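PDB 4E12: diketoreductase from Acinetobacter baylyi, which reduces dicarbonyl compounds with NADH and probably acts as an NAD(+)-dependent (3S)-3-hydroxyacyl-CoA dehydrogenase. Local coordinates for residues E91-P94 with D98-R101; D102-L107 with T115-N120; L124-L129 with F139-F144. All coordinates share one frame; numbering follows the deposited sequence.

The three contacts follow one another along the chain within the Rossmann-type NAD-binding domain. Contacts 1 and 2 share helix 97-110, and their centres are 8 Å apart; Glu91 OE1 of contact 1 joins Tyr104 OH of contact 2 at 2.6 Å. Contacts 2 and 3 meet where strands 116-119 and 139-144 lie side by side in the sheet, with Thr119 O 2.9 Å from Leu142 N. Between contacts 1 and 3 the link is apolar, Lys100 CB lying 3.9 Å from Leu129 CD2. Lys100 and Asn120 belong to the NAD(+) site, to which no NAD(+) is bound in this chain, and His143, on the strand of contact 3, is predicted to be important for catalysis.

Contact 1: residues E91-P94 with D98-R101; sequences EAVP and DLKR
Lys100 reaches back from helix 97-110 to Glu91, Val93 and Pro94 in the loop that leads from strand 88-91 into that helix, at the strand-to-helix turn that opens a beta-alpha-beta unit of the Rossmann-type NAD-binding domain. The polar part of the contact gathers round its ammonium group. Lys100 NZ forms a salt bridge with Glu91 OE2 at 2.8 Å, arriving on the syn side of the carboxylate but 27° out of its plane. It also gives a hydrogen bond to Pro94 O, 2.9 Å away, from above the carbonyl plane rather than on a lone pair, while Val93 O lies 2.7 Å from NZ. Beyond the two segments, Glu95 adds a second salt bridge; both Lys100 and Glu95 are NAD(+)-binding residues. The lysine chain is extended as far as CE and bends only at chi4 (-57°), which turns NZ in among these oxygens.

Glu91 is gripped at both oxygens. OE2 takes the Val93 backbone N-H on its anti lone pair, 2.9 Å away, in addition to the lysine, and OE1 is hydrogen-bonded to Tyr104 OH and Thr119 OG1. A buried carboxylate held in this way, with an ammonium group beside it, would be expected to stay ionised.

Most of the apolar packing comes from the two methyls of Leu99. Leu99 CD1 rests on the Pro94 ring, 3.6 Å from Pro94 CB, and Leu99 CD2 presses on Val93 CG2 at 3.4 Å, tighter than a usual carbon-carbon contact.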
loop_
_atom_site.group_PDB
_atom_site.type_symbol
_atom_site.label_atom_id
_atom_site.label_comp_id
_atom_site.label_asym_id
_atom_site.label_seq_id
_atom_site.Cartn_x
_atom_site.Cartn_y
_atom_site.Cartn_z
ATOM N N GLU A 91 19.289 -22.091 4.326
ATOM C CA GLU A 91 18.282 -23.118 4.530
ATOM C C GLU A 91 16.921 -22.715 3.954
ATOM O O GLU A 91 16.329 -21.711 4.360
ATOM C CB GLU A 91 18.172 -23.442 6.023
ATOM C CG GLU A 91 17.035 -24.383 6.374
ATOM C CD GLU A 91 15.704 -23.671 6.548
ATOM O OE1 GLU A 91 15.603 -22.822 7.432
ATOM O OE2 GLU A 91 14.743 -23.949 5.796
ATOM N N ALA A 92 16.444 -23.511 3.001
ATOM C CA ALA A 92 15.188 -23.261 2.299
ATOM C C ALA A 92 14.424 -24.571 2.159
ATOM O O ALA A 92 13.959 -24.918 1.075
ATOM C CB ALA A 92 15.448 -22.625 0.921
ATOM N N VAL A 93 14.320 -25.305 3.269
ATOM C CA VAL A 93 13.563 -26.557 3.323
ATOM C C VAL A 93 12.101 -26.216 3.629
ATOM O O VAL A 93 11.797 -25.074 3.975
ATOM C CB VAL A 93 14.150 -27.491 4.404
ATOM C CG1 VAL A 93 15.619 -27.781 4.109
ATOM C CG2 VAL A 93 14.028 -26.856 5.773
ATOM N N PRO A 94 11.175 -27.188 3.500
ATOM C CA PRO A 94 9.762 -26.899 3.775
ATOM C C PRO A 94 9.487 -26.199 5.102
ATOM O O PRO A 94 10.303 -26.209 6.029
ATOM C CB PRO A 94 9.096 -28.275 3.703
ATOM C CG PRO A 94 9.969 -29.055 2.812
ATOM C CD PRO A 94 11.373 -28.598 3.130
ATOM N N ASP A 98 9.402 -29.338 12.889
ATOM C CA ASP A 98 10.063 -30.640 13.024
ATOM C C ASP A 98 11.210 -30.747 12.013
ATOM O O ASP A 98 12.340 -31.116 12.348
ATOM C CB ASP A 98 9.067 -31.777 12.739
ATOM C CG ASP A 98 7.858 -31.765 13.668
ATOM O OD1 ASP A 98 7.935 -31.197 14.777
ATOM O OD2 ASP A 98 6.816 -32.335 13.278
ATOM N N LEU A 99 10.891 -30.407 10.773
ATOM C CA LEU A 99 11.793 -30.579 9.648
ATOM C C LEU A 99 12.985 -29.614 9.729
ATOM O O LEU A 99 14.123 -30.005 9.457
ATOM C CB LEU A 99 10.983 -30.412 8.368
ATOM C CG LEU A 99 11.545 -30.766 6.998
ATOM C CD1 LEU A 99 10.418 -30.713 5.976
ATOM C CD2 LEU A 99 12.696 -29.852 6.620
ATOM N N LYS A 100 12.744 -28.366 10.122
ATOM C CA LYS A 100 13.849 -27.438 10.320
ATOM C C LYS A 100 14.593 -27.781 11.613
ATOM O O LYS A 100 15.809 -27.600 11.709
ATOM C CB LYS A 100 13.374 -25.969 10.317
ATOM C CG LYS A 100 12.656 -25.526 9.030
ATOM C CD LYS A 100 12.495 -23.999 8.962
ATOM C CE LYS A 100 11.588 -23.526 7.826
ATOM N NZ LYS A 100 12.009 -23.962 6.463
ATOM N N ARG A 101 13.859 -28.286 12.605
ATOM C CA ARG A 101 14.465 -28.713 13.866
ATOM C C ARG A 101 15.574 -29.738 13.633
ATOM O O ARG A 101 16.708 -29.569 14.103
ATOM C CB ARG A 101 13.416 -29.310 14.815
ATOM C CG ARG A 101 14.043 -29.986 16.031
ATOM C CD ARG A 101 13.070 -30.861 16.820
ATOM N NE ARG A 101 12.289 -30.121 17.805
ATOM C CZ ARG A 101 11.058 -29.662 17.610
ATOM N NH1 ARG A 101 10.445 -29.863 16.453
ATOM N NH2 ARG A 101 10.435 -29.001 18.576
#

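Contact 2: residues D102-L107 with T115-N120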
loop_
_atom_site.group_PDB
_atom_site.type_symbol
_atom_site.label_atom_id
_atom_site.label_comp_id
_atom_site.label_asym_id
_atom_site.label_seq_id
_atom_site.Cartn_x
_atom_site.Cartn_y
_atom_site.Cartn_z
ATOM N N ASP A 102 15.252 -30.803 12.910
ATOM C CA ASP A 102 16.216 -31.883 12.734
ATOM C C ASP A 102 17.352 -31.480 11.802
ATOM O O ASP A 102 18.507 -31.854 12.025
ATOM C CB ASP A 102 15.541 -33.193 12.312
ATOM C CG ASP A 102 14.775 -33.070 11.025
ATOM O OD1 ASP A 102 14.534 -31.931 10.586
ATOM O OD2 ASP A 102 14.410 -34.119 10.453
ATOM N N ILE A 103 17.031 -30.699 10.774
ATOM C CA ILE A 103 18.064 -30.117 9.925
ATOM C C ILE A 103 19.077 -29.320 10.738
ATOM O O ILE A 103 20.280 -29.565 10.634
ATOM C CB ILE A 103 17.464 -29.226 8.812
ATOM C CG1 ILE A 103 16.804 -30.095 7.751
ATOM C CG2 ILE A 103 18.529 -28.341 8.192
ATOM C CD1 ILE A 103 17.781 -31.015 7.044
ATOM N N TYR A 104 18.611 -28.364 11.543
ATOM C CA TYR A 104 19.546 -27.524 12.287
ATOM C C TYR A 104 20.338 -28.266 13.340
ATOM O O TYR A 104 21.488 -27.916 13.612
ATOM C CB TYR A 104 18.882 -26.287 12.892
ATOM C CG TYR A 104 18.551 -25.255 11.843
ATOM C CD1 TYR A 104 19.567 -24.499 11.243
ATOM C CD2 TYR A 104 17.241 -25.035 11.445
ATOM C CE1 TYR A 104 19.274 -23.551 10.271
ATOM C CE2 TYR A 104 16.936 -24.084 10.468
ATOM C CZ TYR A 104 17.964 -23.349 9.889
ATOM O OH TYR A 104 17.678 -22.410 8.930
ATOM N N THR A 105 19.747 -29.287 13.942
ATOM C CA THR A 105 20.496 -30.036 14.949
ATOM C C THR A 105 21.661 -30.776 14.317
ATOM O O THR A 105 22.777 -30.772 14.848
ATOM C CB THR A 105 19.598 -30.982 15.723
ATOM O OG1 THR A 105 18.618 -30.202 16.413
ATOM C CG2 THR A 105 20.412 -31.765 16.746
ATOM N N LYS A 106 21.403 -31.384 13.167
ATOM C CA LYS A 106 22.429 -32.079 12.416
ATOM C C LYS A 106 23.424 -31.071 11.871
ATOM O O LYS A 106 24.638 -31.219 12.039
ATOM C CB LYS A 106 21.789 -32.831 11.257
ATOM C CG LYS A 106 20.753 -33.829 11.693
ATOM C CD LYS A 106 19.992 -34.366 10.511
ATOM C CE LYS A 106 18.873 -35.281 10.956
ATOM N NZ LYS A 106 18.089 -35.758 9.793
ATOM N N LEU A 107 22.893 -30.035 11.224
ATOM C CA LEU A 107 23.712 -29.036 10.557
ATOM C C LEU A 107 24.702 -28.450 11.555
ATOM O O LEU A 107 25.888 -28.294 11.254
ATOM C CB LEU A 107 22.816 -27.926 9.968
ATOM C CG LEU A 107 23.447 -26.897 9.026
ATOM C CD1 LEU A 107 23.918 -27.572 7.730
ATOM C CD2 LEU A 107 22.431 -25.805 8.718
ATOM N N THR A 115 30.976 -21.824 9.800
ATOM C CA THR A 115 29.772 -21.722 8.974
ATOM C C THR A 115 28.666 -20.821 9.525
ATOM O O THR A 115 28.174 -21.001 10.643
ATOM C CB THR A 115 29.201 -23.122 8.621
ATOM O OG1 THR A 115 30.210 -23.876 7.928
ATOM C CG2 THR A 115 27.986 -22.997 7.700
ATOM N N ILE A 116 28.264 -19.851 8.706
ATOM C CA ILE A 116 27.103 -19.024 9.019
ATOM C C ILE A 116 25.846 -19.739 8.548
ATOM O O ILE A 116 25.826 -20.300 7.448
ATOM C CB ILE A 116 27.196 -17.669 8.312
ATOM C CG1 ILE A 116 28.448 -16.936 8.797
ATOM C CG2 ILE A 116 25.910 -16.870 8.530
ATOM C CD1 ILE A 116 28.765 -15.653 8.066
ATOM N N PHE A 117 24.813 -19.746 9.386
ATOM C CA PHE A 117 23.536 -20.347 9.009
ATOM C C PHE A 117 22.515 -19.246 8.732
ATOM O O PHE A 117 22.295 -18.364 9.565
ATOM C CB PHE A 117 22.957 -21.221 10.129
ATOM C CG PHE A 117 23.781 -22.439 10.476
ATOM C CD1 PHE A 117 24.801 -22.887 9.644
ATOM C CD2 PHE A 117 23.523 -23.136 11.647
ATOM C CE1 PHE A 117 25.555 -24.015 9.973
ATOM C CE2 PHE A 117 24.274 -24.268 11.989
ATOM C CZ PHE A 117 25.288 -24.705 11.151
ATOM N N ALA A 118 21.860 -19.306 7.582
ATOM C CA ALA A 118 20.782 -18.356 7.323
ATOM C C ALA A 118 19.510 -19.093 6.902
ATOM O O ALA A 118 19.540 -19.947 6.010
ATOM C CB ALA A 118 21.223 -17.360 6.252
ATOM N N THR A 119 18.396 -18.769 7.552
ATOM C CA THR A 119 17.092 -19.337 7.207
ATOM C C THR A 119 16.335 -18.410 6.247
ATOM O O THR A 119 16.403 -17.187 6.388
ATOM C CB THR A 119 16.233 -19.560 8.490
ATOM O OG1 THR A 119 14.946 -20.071 8.129
ATOM C CG2 THR A 119 16.074 -18.263 9.279
ATOM N N ASN A 120 15.630 -18.987 5.268
ATOM C CA ASN A 120 14.821 -18.200 4.336
ATOM C C ASN A 120 13.359 -18.212 4.787
ATOM O O ASN A 120 12.475 -17.754 4.055
ATOM C CB ASN A 120 14.944 -18.772 2.904
ATOM C CG ASN A 120 14.098 -18.016 1.892
ATOM O OD1 ASN A 120 14.153 -16.785 1.809
ATOM N ND2 ASN A 120 13.296 -18.747 1.126
#
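Helix 102-107 runs nearly antiparallel to strand 116-119, at 172° between their directions and 11.4 Å between axes, with Leu107 and Phe117 nearest across the gap at 8.8 Å between CA atoms. These two side chains come from opposite directions and meet over one face of the phenylalanine ring. Leu107 CD2 sits almost exactly above the ring centre, 3.7 Å from the centroid and only 7° off the normal, a well-formed CH-pi contact. Nearer the far end of the ring, Leu107 CG lies 3.6 Å from Phe117 CZ. The leucine can lay its branch on the ring because CG stands opposite the backbone N (chi1 -170°), while the CB of Phe117 points toward the helix. Phe117 also packs against Phe139 of the next strand and Thr133 of helix 126-133.

Strand 88-91, helix 97-110 and strand 116-119 form one beta-alpha-beta unit of the Rossmann-type domain, and the contact fastens the helix of this unit to its second strand; Leu107 reaches Val89 of the first strand as well.

One turn earlier on the helix, Tyr104 reaches across to the strand, and its hydroxyl arrives at Thr119, near the strand's C-terminal end. An edge of its ring faces Phe117, with Tyr104 CD1 4.2 Å from Phe117 CD2. Tyr104 OH lies 3.2 Å from Thr119 CB, the two side chains crossing at about a right angle, both hydroxyls being bound to Glu91. Thr119 OG1 additionally meets Ser121 N, and Asn120, the NAD(+)-binding residue that follows, is tied through OD1 to Phe144 N of segment 139-144.

Contact 3: residues L124-L129 with F139-F144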
loop_
_atom_site.group_PDB
_atom_site.type_symbol
_atom_site.label_atom_id
_atom_site.label_comp_id
_atom_site.label_asym_id
_atom_site.label_seq_id
_atom_site.Cartn_x
_atom_site.Cartn_y
_atom_site.Cartn_z
ATOM N N LEU A 124 8.528 -18.996 10.181
ATOM C CA LEU A 124 9.209 -19.213 11.450
ATOM C C LEU A 124 10.249 -18.146 11.734
ATOM O O LEU A 124 11.005 -17.742 10.847
ATOM C CB LEU A 124 9.853 -20.595 11.469
ATOM C CG LEU A 124 8.880 -21.734 11.761
ATOM C CD1 LEU A 124 9.391 -23.084 11.278
ATOM C CD2 LEU A 124 8.597 -21.730 13.263
ATOM N N LEU A 125 10.275 -17.688 12.978
ATOM C CA LEU A 125 11.245 -16.696 13.415
ATOM C C LEU A 125 12.592 -17.330 13.747
ATOM O O LEU A 125 12.656 -18.473 14.205
ATOM C CB LEU A 125 10.722 -15.973 14.662
ATOM C CG LEU A 125 9.447 -15.146 14.518
ATOM C CD1 LEU A 125 9.124 -14.506 15.857
ATOM C CD2 LEU A 125 9.692 -14.057 13.481
ATOM N N PRO A 126 13.692 -16.603 13.501
ATOM C CA PRO A 126 15.005 -17.160 13.835
ATOM C C PRO A 126 15.097 -17.521 15.315
ATOM O O PRO A 126 15.855 -18.411 15.710
ATOM C CB PRO A 126 15.972 -16.043 13.448
ATOM C CG PRO A 126 15.245 -15.297 12.363
ATOM C CD PRO A 126 13.804 -15.321 12.774
ATOM N N SER A 127 14.295 -16.846 16.129
ATOM C CA SER A 127 14.180 -17.193 17.538
ATOM C C SER A 127 13.513 -18.538 17.747
ATOM O O SER A 127 13.831 -19.238 18.708
ATOM C CB SER A 127 13.436 -16.109 18.307
ATOM O OG SER A 127 14.235 -14.951 18.383
ATOM N N ASP A 128 12.588 -18.902 16.866
ATOM C CA ASP A 128 11.938 -20.209 16.939
ATOM C C ASP A 128 12.938 -21.339 16.708
ATOM O O ASP A 128 12.711 -22.476 17.130
ATOM C CB ASP A 128 10.799 -20.324 15.911
ATOM C CG ASP A 128 9.621 -19.423 16.232
ATOM O OD1 ASP A 128 9.493 -19.011 17.399
ATOM O OD2 ASP A 128 8.818 -19.123 15.319
ATOM N N LEU A 129 14.048 -21.020 16.050
ATOM C CA LEU A 129 14.940 -22.045 15.521
ATOM C C LEU A 129 16.357 -21.965 16.091
ATOM O O LEU A 129 17.130 -22.917 15.964
ATOM C CB LEU A 129 15.004 -21.911 13.994
ATOM C CG LEU A 129 13.709 -22.027 13.190
ATOM C CD1 LEU A 129 13.927 -21.620 11.741
ATOM C CD2 LEU A 129 13.123 -23.427 13.291
ATOM N N PHE A 139 23.719 -17.386 13.439
ATOM C CA PHE A 139 22.435 -17.737 12.848
ATOM C C PHE A 139 21.590 -16.483 12.658
ATOM O O PHE A 139 21.494 -15.639 13.551
ATOM C CB PHE A 139 21.690 -18.727 13.736
ATOM C CG PHE A 139 20.363 -19.138 13.200
ATOM C CD1 PHE A 139 19.198 -18.926 13.931
ATOM C CD2 PHE A 139 20.270 -19.744 11.947
ATOM C CE1 PHE A 139 17.958 -19.309 13.435
ATOM C CE2 PHE A 139 19.038 -20.134 11.437
ATOM C CZ PHE A 139 17.871 -19.915 12.184
ATOM N N LEU A 140 20.999 -16.348 11.478
ATOM C CA LEU A 140 20.067 -15.265 11.220
ATOM C C LEU A 140 19.131 -15.633 10.087
ATOM O O LEU A 140 19.173 -16.752 9.568
ATOM C CB LEU A 140 20.809 -13.952 10.927
ATOM C CG LEU A 140 21.986 -13.985 9.947
ATOM C CD1 LEU A 140 21.557 -14.505 8.585
ATOM C CD2 LEU A 140 22.615 -12.607 9.833
ATOM N N ALA A 141 18.266 -14.702 9.717
ATOM C CA ALA A 141 17.394 -14.934 8.580
ATOM C C ALA A 141 17.895 -14.121 7.410
ATOM O O ALA A 141 18.323 -12.979 7.588
ATOM C CB ALA A 141 15.960 -14.555 8.913
ATOM N N LEU A 142 17.867 -14.736 6.229
ATOM C CA LEU A 142 18.120 -14.075 4.960
ATOM C C LEU A 142 16.954 -14.459 4.064
ATOM O O LEU A 142 16.884 -15.585 3.564
ATOM C CB LEU A 142 19.440 -14.569 4.357
ATOM C CG LEU A 142 19.904 -13.841 3.092
ATOM C CD1 LEU A 142 20.190 -12.382 3.459
ATOM C CD2 LEU A 142 21.145 -14.507 2.519
ATOM N N HIS A 143 16.046 -13.513 3.870
ATOM C CA HIS A 143 14.744 -13.786 3.296
ATOM C C HIS A 143 14.643 -13.157 1.922
ATOM O O HIS A 143 14.804 -11.944 1.763
ATOM C CB HIS A 143 13.659 -13.239 4.220
ATOM C CG HIS A 143 12.261 -13.569 3.784
ATOM N ND1 HIS A 143 11.348 -12.599 3.434
ATOM C CD2 HIS A 143 11.626 -14.757 3.638
ATOM C CE1 HIS A 143 10.207 -13.175 3.090
ATOM N NE2 HIS A 143 10.350 -14.483 3.206
ATOM N N PHE A 144 14.394 -14.010 0.941
ATOM C CA PHE A 144 14.271 -13.635 -0.468
ATOM C C PHE A 144 12.801 -13.571 -0.890
ATOM O O PHE A 144 11.911 -14.040 -0.177
ATOM C CB PHE A 144 14.966 -14.695 -1.322
ATOM C CG PHE A 144 16.436 -14.798 -1.073
ATOM C CD1 PHE A 144 16.923 -15.479 0.040
ATOM C CD2 PHE A 144 17.343 -14.214 -1.952
ATOM C CE1 PHE A 144 18.298 -15.572 0.268
ATOM C CE2 PHE A 144 18.702 -14.305 -1.730
ATOM C CZ PHE A 144 19.183 -14.983 -0.622
#
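Phe139 turns the edge of its ring to the first turn of helix 126-133, so that Pro126 O lies close to the ring plane, 3.2 Å from Phe139 CE1. With CB already directed at the helix, the trans chi1 of -180° extends the ring away from the strand backbone. Pro126 O already accepts the backbone N-H of Leu129, three residues on, at 3.2 Å in this weakly bonded first turn, and the aromatic edge adds a C-H neighbour to it.

Two further carbons border this ring. Pro126 CB stands 3.8 Å from Phe139 CE1, and Leu129 CB approaches obliquely, 3.9 Å from Phe139 CZ. The next atom of the proline ring, Pro126 CG, meets Ala141 CB at 3.6 Å. Phe139 and Ala141, alternate residues of the strand, thus both face the helix, and Pro126 touches the two of them. Helix 97-110 joins the same packing, with Tyr104 edge-to-face to Phe139 and in touch with Leu129.

Farther along the strand, His143 bonds Ser122 OG through NE2 and Glu155 OE1 through ND1; a histidine paired with a glutamate is consistent with its predicted catalytic importance, as in other 3-hydroxyacyl-CoA dehydrogenases. Strand 116-119, helix 126-133 and strand 139-144 make a beta-alpha-beta unit, the repeating element of the Rossmann-type fold.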